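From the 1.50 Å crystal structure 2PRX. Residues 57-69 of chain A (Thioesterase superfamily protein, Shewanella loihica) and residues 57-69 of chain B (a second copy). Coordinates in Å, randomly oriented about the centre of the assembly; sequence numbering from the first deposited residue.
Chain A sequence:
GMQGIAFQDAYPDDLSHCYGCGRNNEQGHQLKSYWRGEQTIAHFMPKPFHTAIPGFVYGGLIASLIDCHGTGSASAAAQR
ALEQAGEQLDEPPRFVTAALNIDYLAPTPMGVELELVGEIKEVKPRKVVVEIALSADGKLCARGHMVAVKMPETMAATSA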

ATOM      1  N   VAL A  57       7.467   4.740 -10.811  1.00 12.59           N
ATOM      2  CA  VAL A  57       7.511   3.755  -9.766  1.00  8.93           C
ATOM      3  C   VAL A  57       6.139   3.293  -9.298  1.00  8.64           C
ATOM      4  O   VAL A  57       5.240   4.080  -9.030  1.00 15.75           O
ATOM      5  N   TYR A  58       6.037   1.970  -9.177  1.00 15.24           N
ATOM      6  CA  TYR A  58       4.813   1.327  -8.725  1.00 21.41           C
ATOM      7  C   TYR A  58       4.292   1.903  -7.424  1.00 15.47           C
ATOM      8  O   TYR A  58       4.980   2.017  -6.417  1.00 12.22           O
ATOM      9  N   GLY A  59       3.017   2.267  -7.398  1.00 17.15           N
ATOM     10  CA  GLY A  59       2.320   2.710  -6.219  1.00 18.00           C
ATOM     11  C   GLY A  59       2.294   1.736  -5.065  1.00 17.44           C
ATOM     12  O   GLY A  59       2.416   2.199  -3.917  1.00  9.27           O
ATOM     13  N   GLY A  60       2.158   0.428  -5.285  1.00  8.37           N
ATOM     14  CA  GLY A  60       2.193  -0.582  -4.243  1.00  0.43           C
ATOM     15  C   GLY A  60       3.515  -0.561  -3.436  1.00  0.43           C
ATOM     16  O   GLY A  60       3.458  -0.698  -2.239  1.00 17.45           O
ATOM     17  N   LEU A  61       4.594  -0.467  -4.202  1.00  5.17           N
ATOM     18  CA  LEU A  61       5.925  -0.339  -3.617  1.00  9.10           C
ATOM     19  C   LEU A  61       5.987   0.904  -2.748  1.00 13.55           C
ATOM     20  O   LEU A  61       6.429   0.855  -1.602  1.00  9.87           O
ATOM     21  N   ILE A  62       5.536   2.032  -3.269  1.00 11.31           N
ATOM     22  CA  ILE A  62       5.490   3.287  -2.494  1.00 11.73           C
ATOM     23  C   ILE A  62       4.651   3.098  -1.257  1.00 15.53           C
ATOM     24  O   ILE A  62       5.070   3.360  -0.126  1.00 12.39           O
ATOM     25  N   ALA A  63       3.432   2.585  -1.365  1.00  9.95           N
ATOM     26  CA  ALA A  63       2.638   2.335  -0.172  1.00 10.96           C
ATOM     27  C   ALA A  63       3.321   1.351   0.774  1.00  7.13           C
ATOM     28  O   ALA A  63       3.106   1.480   1.992  1.00 17.86           O
ATOM     29  N   SER A  64       4.092   0.429   0.225  1.00 12.18           N
ATOM     30  CA  SER A  64       4.786  -0.581   1.013  1.00 12.10           C
ATOM     31  C   SER A  64       5.864   0.085   1.881  1.00 10.04           C
ATOM     32  O   SER A  64       5.937  -0.292   3.059  1.00 13.68           O
ATOM     33  N   LEU A  65       6.622   0.998   1.285  1.00  5.09           N
ATOM     34  CA  LEU A  65       7.740   1.662   2.006  1.00  2.23           C
ATOM     35  C   LEU A  65       7.213   2.620   3.040  1.00  6.65           C
ATOM     36  O   LEU A  65       7.813   2.873   4.115  1.00 13.11           O
ATOM     37  N   ILE A  66       6.061   3.242   2.848  1.00  8.34           N
ATOM     38  CA  ILE A  66       5.535   4.105   3.910  1.00 12.15           C
ATOM     39  C   ILE A  66       5.144   3.297   5.144  1.00 17.16           C
ATOM     40  O   ILE A  66       5.396   3.674   6.296  1.00 10.59           O
ATOM     41  N   ASP A  67       4.522   2.152   4.889  1.00 14.05           N
ATOM     42  CA  ASP A  67       4.100   1.225   5.930  1.00 10.06           C
ATOM     43  C   ASP A  67       5.262   0.767   6.794  1.00 14.69           C
ATOM     44  O   ASP A  67       5.201   0.774   8.019  1.00 13.64           O
ATOM     45  N   CYS A  68       6.345   0.323   6.143  1.00 11.99           N
ATOM     46  CA  CYS A  68       7.405  -0.231   7.006  1.00 12.87           C
ATOM     47  C   CYS A  68       8.186   0.925   7.605  1.00 13.27           C
ATOM     48  O   CYS A  68       8.718   0.817   8.714  1.00 11.59           O
ATOM     49  N   HIS A  69       8.284   2.058   6.910  1.00 11.94           N
ATOM     50  CA  HIS A  69       9.011   3.162   7.568  1.00 13.37           C
ATOM     51  C   HIS A  69       8.202   3.678   8.747  1.00 17.63           C
ATOM     52  O   HIS A  69       8.754   4.054   9.783  1.00 13.13           O
TER
ATOM     53  N   VAL B  57       0.794 -12.626   6.240  1.00  9.55           N
ATOM     54  CA  VAL B  57       1.071 -11.963   4.985  1.00 11.69           C
ATOM     55  C   VAL B  57       1.498 -10.497   5.165  1.00 11.60           C
ATOM     56  O   VAL B  57       0.879  -9.783   5.958  1.00 11.66           O
ATOM     57  N   TYR B  58       2.544 -10.161   4.414  1.00 12.45           N
ATOM     58  CA  TYR B  58       3.111  -8.822   4.410  1.00 20.49           C
ATOM     59  C   TYR B  58       2.031  -7.787   4.118  1.00 13.34           C
ATOM     60  O   TYR B  58       1.401  -7.800   3.067  1.00 13.02           O
ATOM     61  N   GLY B  59       1.827  -6.877   5.068  1.00 16.44           N
ATOM     62  CA  GLY B  59       0.811  -5.864   4.953  1.00 18.60           C
ATOM     63  C   GLY B  59       0.908  -4.911   3.785  1.00 14.48           C
ATOM     64  O   GLY B  59      -0.111  -4.283   3.453  1.00  6.43           O
ATOM     65  N   GLY B  60       2.054  -4.751   3.149  1.00  4.13           N
ATOM     66  CA  GLY B  60       2.272  -3.916   1.998  1.00  2.04           C
ATOM     67  C   GLY B  60       1.817  -4.627   0.721  1.00  4.68           C
ATOM     68  O   GLY B  60       1.342  -3.960  -0.195  1.00 20.43           O
ATOM     69  N   LEU B  61       1.985  -5.948   0.668  1.00  7.06           N
ATOM     70  CA  LEU B  61       1.387  -6.682  -0.468  1.00  6.31           C
ATOM     71  C   LEU B  61      -0.110  -6.371  -0.528  1.00 14.97           C
ATOM     72  O   LEU B  61      -0.596  -5.897  -1.560  1.00 14.86           O
ATOM     73  N   ILE B  62      -0.806  -6.632   0.566  1.00 11.08           N
ATOM     74  CA  ILE B  62      -2.242  -6.367   0.735  1.00  8.75           C
ATOM     75  C   ILE B  62      -2.596  -5.007   0.186  1.00 14.75           C
ATOM     76  O   ILE B  62      -3.560  -4.814  -0.553  1.00 15.43           O
ATOM     77  N   ALA B  63      -1.813  -3.981   0.485  1.00  8.75           N
ATOM     78  CA  ALA B  63      -2.051  -2.685  -0.119  1.00  9.01           C
ATOM     79  C   ALA B  63      -1.780  -2.679  -1.625  1.00  9.95           C
ATOM     80  O   ALA B  63      -2.529  -1.994  -2.335  1.00 13.37           O
ATOM     81  N   SER B  64      -0.739  -3.397  -2.041  1.00 16.26           N
ATOM     82  CA  SER B  64      -0.426  -3.561  -3.455  1.00 15.55           C
ATOM     83  C   SER B  64      -1.615  -4.170  -4.205  1.00  8.15           C
ATOM     84  O   SER B  64      -1.960  -3.576  -5.236  1.00 12.12           O
ATOM     85  N   LEU B  65      -2.176  -5.248  -3.681  1.00  5.33           N
ATOM     86  CA  LEU B  65      -3.346  -5.916  -4.263  1.00  4.70           C
ATOM     87  C   LEU B  65      -4.579  -5.042  -4.163  1.00  6.88           C
ATOM     88  O   LEU B  65      -5.413  -4.970  -5.093  1.00 17.23           O
ATOM     89  N   ILE B  66      -4.817  -4.334  -3.064  1.00  9.56           N
ATOM     90  CA  ILE B  66      -6.053  -3.540  -2.975  1.00 11.94           C
ATOM     91  C   ILE B  66      -6.042  -2.419  -3.991  1.00 16.74           C
ATOM     92  O   ILE B  66      -7.013  -1.997  -4.618  1.00 11.95           O
ATOM     93  N   ASP B  67      -4.834  -1.893  -4.166  1.00 15.95           N
ATOM     94  CA  ASP B  67      -4.542  -0.762  -5.025  1.00  7.09           C
ATOM     95  C   ASP B  67      -4.714  -1.097  -6.491  1.00 14.79           C
ATOM     96  O   ASP B  67      -5.380  -0.396  -7.261  1.00 17.51           O
ATOM     97  N   CYS B  68      -4.117  -2.197  -6.940  1.00  8.84           N
ATOM     98  CA  CYS B  68      -4.301  -2.562  -8.352  1.00 15.84           C
ATOM     99  C   CYS B  68      -5.699  -3.073  -8.601  1.00 11.12           C
ATOM    100  O   CYS B  68      -6.267  -2.888  -9.681  1.00 11.72           O
ATOM    101  N   HIS B  69      -6.330  -3.730  -7.631  1.00 14.09           N
ATOM    102  CA  HIS B  69      -7.715  -4.131  -7.885  1.00 12.96           C
ATOM    103  C   HIS B  69      -8.657  -2.946  -8.018  1.00 17.86           C
ATOM    104  O   HIS B  69      -9.596  -2.917  -8.843  1.00 13.81           O
TER

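Packing of helix 59-69 against its copy in the second chain: the axes of the two 59-69 helices run at 146° to each other and approach to 8.3 Å; the two stretches, 57-69, bury 460 Å² in all. The tyrosines at the two N-cap positions cover the most surface. Y58(A) and Y58(B) leave their backbones sideways, but with chi1 in t each ring reaches across to the other helix. There Y58(A) OH makes a weak hydrogen bond to S64(B) O (3.1 Å), matched by a weak one from Y58(B) OH to S64(A) O (3.2 Å). C68, chi1 m, points toward the partner in both chains and sets its sulfur at the tyrosine edge: C68(A) SG lies 3.5 Å from Y58(B) CE1, and C68(B) SG 3.5 Å from Y58(A) CE1. S64, also m, is the next largest contributor, and S64(A) OG lies 4.0 Å from S64(B) OG. S64(A) OG turns back to its own helix, donating to G60(A) O at 2.5 Å, whereas S64(B) OG bonds weakly to G60(B) O (3.3 Å) and sits 3.2 Å from G60(A) CA. Glycine makes this closeness possible: a CB on G60(A) would clash with S64(B) OG. A63(A) CB meets A63(B) CB at 4.4 Å. D67, chi1 t, points inward from each helix, placing D67(A) OD2 3.7 Å from G60(B) N and D67(B) OD2 3.8 Å from G60(A) N. L61 and L65 point away in both chains.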

ATOM      1  CB  VAL A  57       8.217   4.286  -8.495  1.00  8.85           C
ATOM      2  CG1 VAL A  57       8.001   3.304  -7.345  1.00 15.42           C
ATOM      3  CG2 VAL A  57       9.688   4.547  -8.760  1.00 15.78           C
ATOM      4  CB  TYR A  58       5.112  -0.175  -8.596  1.00 13.92           C
ATOM      5  CG  TYR A  58       3.903  -0.963  -8.162  1.00 11.50           C
ATOM      6  CD1 TYR A  58       2.658  -0.665  -8.691  1.00 16.17           C
ATOM      7  CD2 TYR A  58       4.036  -1.973  -7.230  1.00 10.87           C
ATOM      8  CE1 TYR A  58       1.543  -1.380  -8.293  1.00 13.37           C
ATOM      9  CE2 TYR A  58       2.931  -2.691  -6.835  1.00 15.27           C
ATOM     10  CZ  TYR A  58       1.699  -2.388  -7.368  1.00 18.28           C
ATOM     11  OH  TYR A  58       0.606  -3.117  -6.963  1.00 27.92           O
ATOM     12  CB  LEU A  61       7.014  -0.287  -4.708  1.00  7.04           C
ATOM     13  CG  LEU A  61       8.424  -0.128  -4.117  1.00  2.45           C
ATOM     14  CD1 LEU A  61       8.776  -1.271  -3.176  1.00 13.87           C
ATOM     15  CD2 LEU A  61       9.440  -0.035  -5.236  1.00  4.12           C
ATOM     16  CB  ILE A  62       4.996   4.415  -3.428  1.00  5.15           C
ATOM     17  CG1 ILE A  62       5.959   4.614  -4.585  1.00  6.41           C
ATOM     18  CG2 ILE A  62       4.731   5.705  -2.681  1.00 17.23           C
ATOM     19  CD1 ILE A  62       5.821   5.871  -5.406  1.00 11.91           C
ATOM     20  CB  ALA A  63       1.255   1.799  -0.529  1.00  8.87           C
ATOM     21  CB  SER A  64       5.453  -1.678   0.195  1.00 13.65           C
ATOM     22  OG  SER A  64       4.574  -2.362  -0.672  1.00 14.06           O
ATOM     23  CB  LEU A  65       8.658   2.348   0.999  1.00  2.84           C
ATOM     24  CG  LEU A  65       9.302   1.440  -0.066  1.00  7.61           C
ATOM     25  CD1 LEU A  65       9.909   2.262  -1.183  1.00 10.63           C
ATOM     26  CD2 LEU A  65      10.349   0.542   0.577  1.00 11.59           C
ATOM     27  CB  ILE A  66       4.335   4.914   3.396  1.00  9.93           C
ATOM     28  CG1 ILE A  66       4.740   6.115   2.536  1.00 11.68           C
ATOM     29  CG2 ILE A  66       3.443   5.309   4.547  1.00  9.16           C
ATOM     30  CD1 ILE A  66       3.641   6.523   1.577  1.00 16.66           C
ATOM     31  CB  ASP A  67       3.443   0.019   5.270  1.00  7.29           C
ATOM     32  CG  ASP A  67       2.900  -1.046   6.189  1.00 16.37           C
ATOM     33  OD1 ASP A  67       3.023  -0.924   7.418  1.00 41.05           O
ATOM     34  OD2 ASP A  67       2.322  -2.018   5.641  1.00 22.03           O
ATOM     35  CB  CYS A  68       8.266  -1.224   6.230  1.00 14.20           C
ATOM     36  SG  CYS A  68       7.411  -2.737   5.700  1.00 15.38           S
ATOM     37  CB  HIS A  69       9.308   4.263   6.559  1.00 15.11           C
ATOM     38  CG  HIS A  69       9.964   5.479   7.158  1.00 11.13           C
ATOM     39  ND1 HIS A  69      11.234   5.438   7.707  1.00 11.98           N
ATOM     40  CD2 HIS A  69       9.535   6.745   7.287  1.00  5.66           C
ATOM     41  CE1 HIS A  69      11.535   6.653   8.145  1.00  7.76           C
ATOM     42  NE2 HIS A  69      10.530   7.474   7.907  1.00  7.78           N
TER
ATOM     43  CB  VAL B  57      -0.116 -11.962   3.999  1.00 12.10           C
ATOM     44  CG1 VAL B  57       0.207 -11.132   2.770  1.00 15.53           C
ATOM     45  CG2 VAL B  57      -0.424 -13.398   3.625  1.00 13.85           C
ATOM     46  CB  TYR B  58       4.238  -8.742   3.372  1.00 11.43           C
ATOM     47  CG  TYR B  58       4.765  -7.342   3.201  1.00 12.34           C
ATOM     48  CD1 TYR B  58       5.224  -6.669   4.327  1.00 17.36           C
ATOM     49  CD2 TYR B  58       4.811  -6.695   1.976  1.00 10.47           C
ATOM     50  CE1 TYR B  58       5.718  -5.385   4.232  1.00 12.03           C
ATOM     51  CE2 TYR B  58       5.301  -5.411   1.871  1.00 18.52           C
ATOM     52  CZ  TYR B  58       5.755  -4.763   3.005  1.00 19.04           C
ATOM     53  OH  TYR B  58       6.240  -3.479   2.893  1.00 26.62           O
ATOM     54  CB  LEU B  61       1.605  -8.185  -0.409  1.00  5.40           C
ATOM     55  CG  LEU B  61       0.852  -9.003  -1.483  1.00  2.85           C
ATOM     56  CD1 LEU B  61       1.380  -8.670  -2.864  1.00 13.45           C
ATOM     57  CD2 LEU B  61       0.964 -10.488  -1.206  1.00  0.85           C
ATOM     58  CB  ILE B  62      -2.636  -6.502   2.224  1.00  7.05           C
ATOM     59  CG1 ILE B  62      -2.309  -7.872   2.807  1.00  6.23           C
ATOM     60  CG2 ILE B  62      -4.103  -6.152   2.426  1.00 17.56           C
ATOM     61  CD1 ILE B  62      -2.882  -8.105   4.187  1.00  6.80           C
ATOM     62  CB  ALA B  63      -1.190  -1.651   0.579  1.00  9.60           C
ATOM     63  CB  SER B  64       0.825  -4.421  -3.677  1.00 14.27           C
ATOM     64  OG  SER B  64       1.994  -3.662  -3.377  1.00  9.50           O
ATOM     65  CB  LEU B  65      -3.568  -7.290  -3.613  1.00  2.00           C
ATOM     66  CG  LEU B  65      -2.435  -8.303  -3.786  1.00  6.81           C
ATOM     67  CD1 LEU B  65      -2.623  -9.558  -2.953  1.00  6.91           C
ATOM     68  CD2 LEU B  65      -2.240  -8.674  -5.247  1.00 11.11           C
ATOM     69  CB  ILE B  66      -6.200  -3.004  -1.533  1.00 12.55           C
ATOM     70  CG1 ILE B  66      -6.729  -4.039  -0.530  1.00 10.50           C
ATOM     71  CG2 ILE B  66      -7.027  -1.732  -1.516  1.00  5.25           C
ATOM     72  CD1 ILE B  66      -6.392  -3.678   0.916  1.00 16.85           C
ATOM     73  CB  ASP B  67      -3.105  -0.329  -4.701  1.00  5.71           C
ATOM     74  CG  ASP B  67      -2.735   1.023  -5.260  1.00 16.95           C
ATOM     75  OD1 ASP B  67      -3.639   1.883  -5.374  1.00 39.99           O
ATOM     76  OD2 ASP B  67      -1.551   1.245  -5.597  1.00 24.19           O
ATOM     77  CB  CYS B  68      -3.215  -3.573  -8.723  1.00 15.82           C
ATOM     78  SG  CYS B  68      -1.605  -2.762  -8.957  1.00 12.17           S
ATOM     79  CB  HIS B  69      -8.181  -5.055  -6.757  1.00 16.73           C
ATOM     80  CG  HIS B  69      -9.595  -5.523  -6.909  1.00 11.64           C
ATOM     81  ND1 HIS B  69      -9.957  -6.453  -7.843  1.00 14.30           N
ATOM     82  CD2 HIS B  69     -10.727  -5.212  -6.251  1.00  8.52           C
ATOM     83  CE1 HIS B  69     -11.252  -6.684  -7.753  1.00 11.24           C
ATOM     84  NE2 HIS B  69     -11.752  -5.932  -6.779  1.00  8.87           N
TER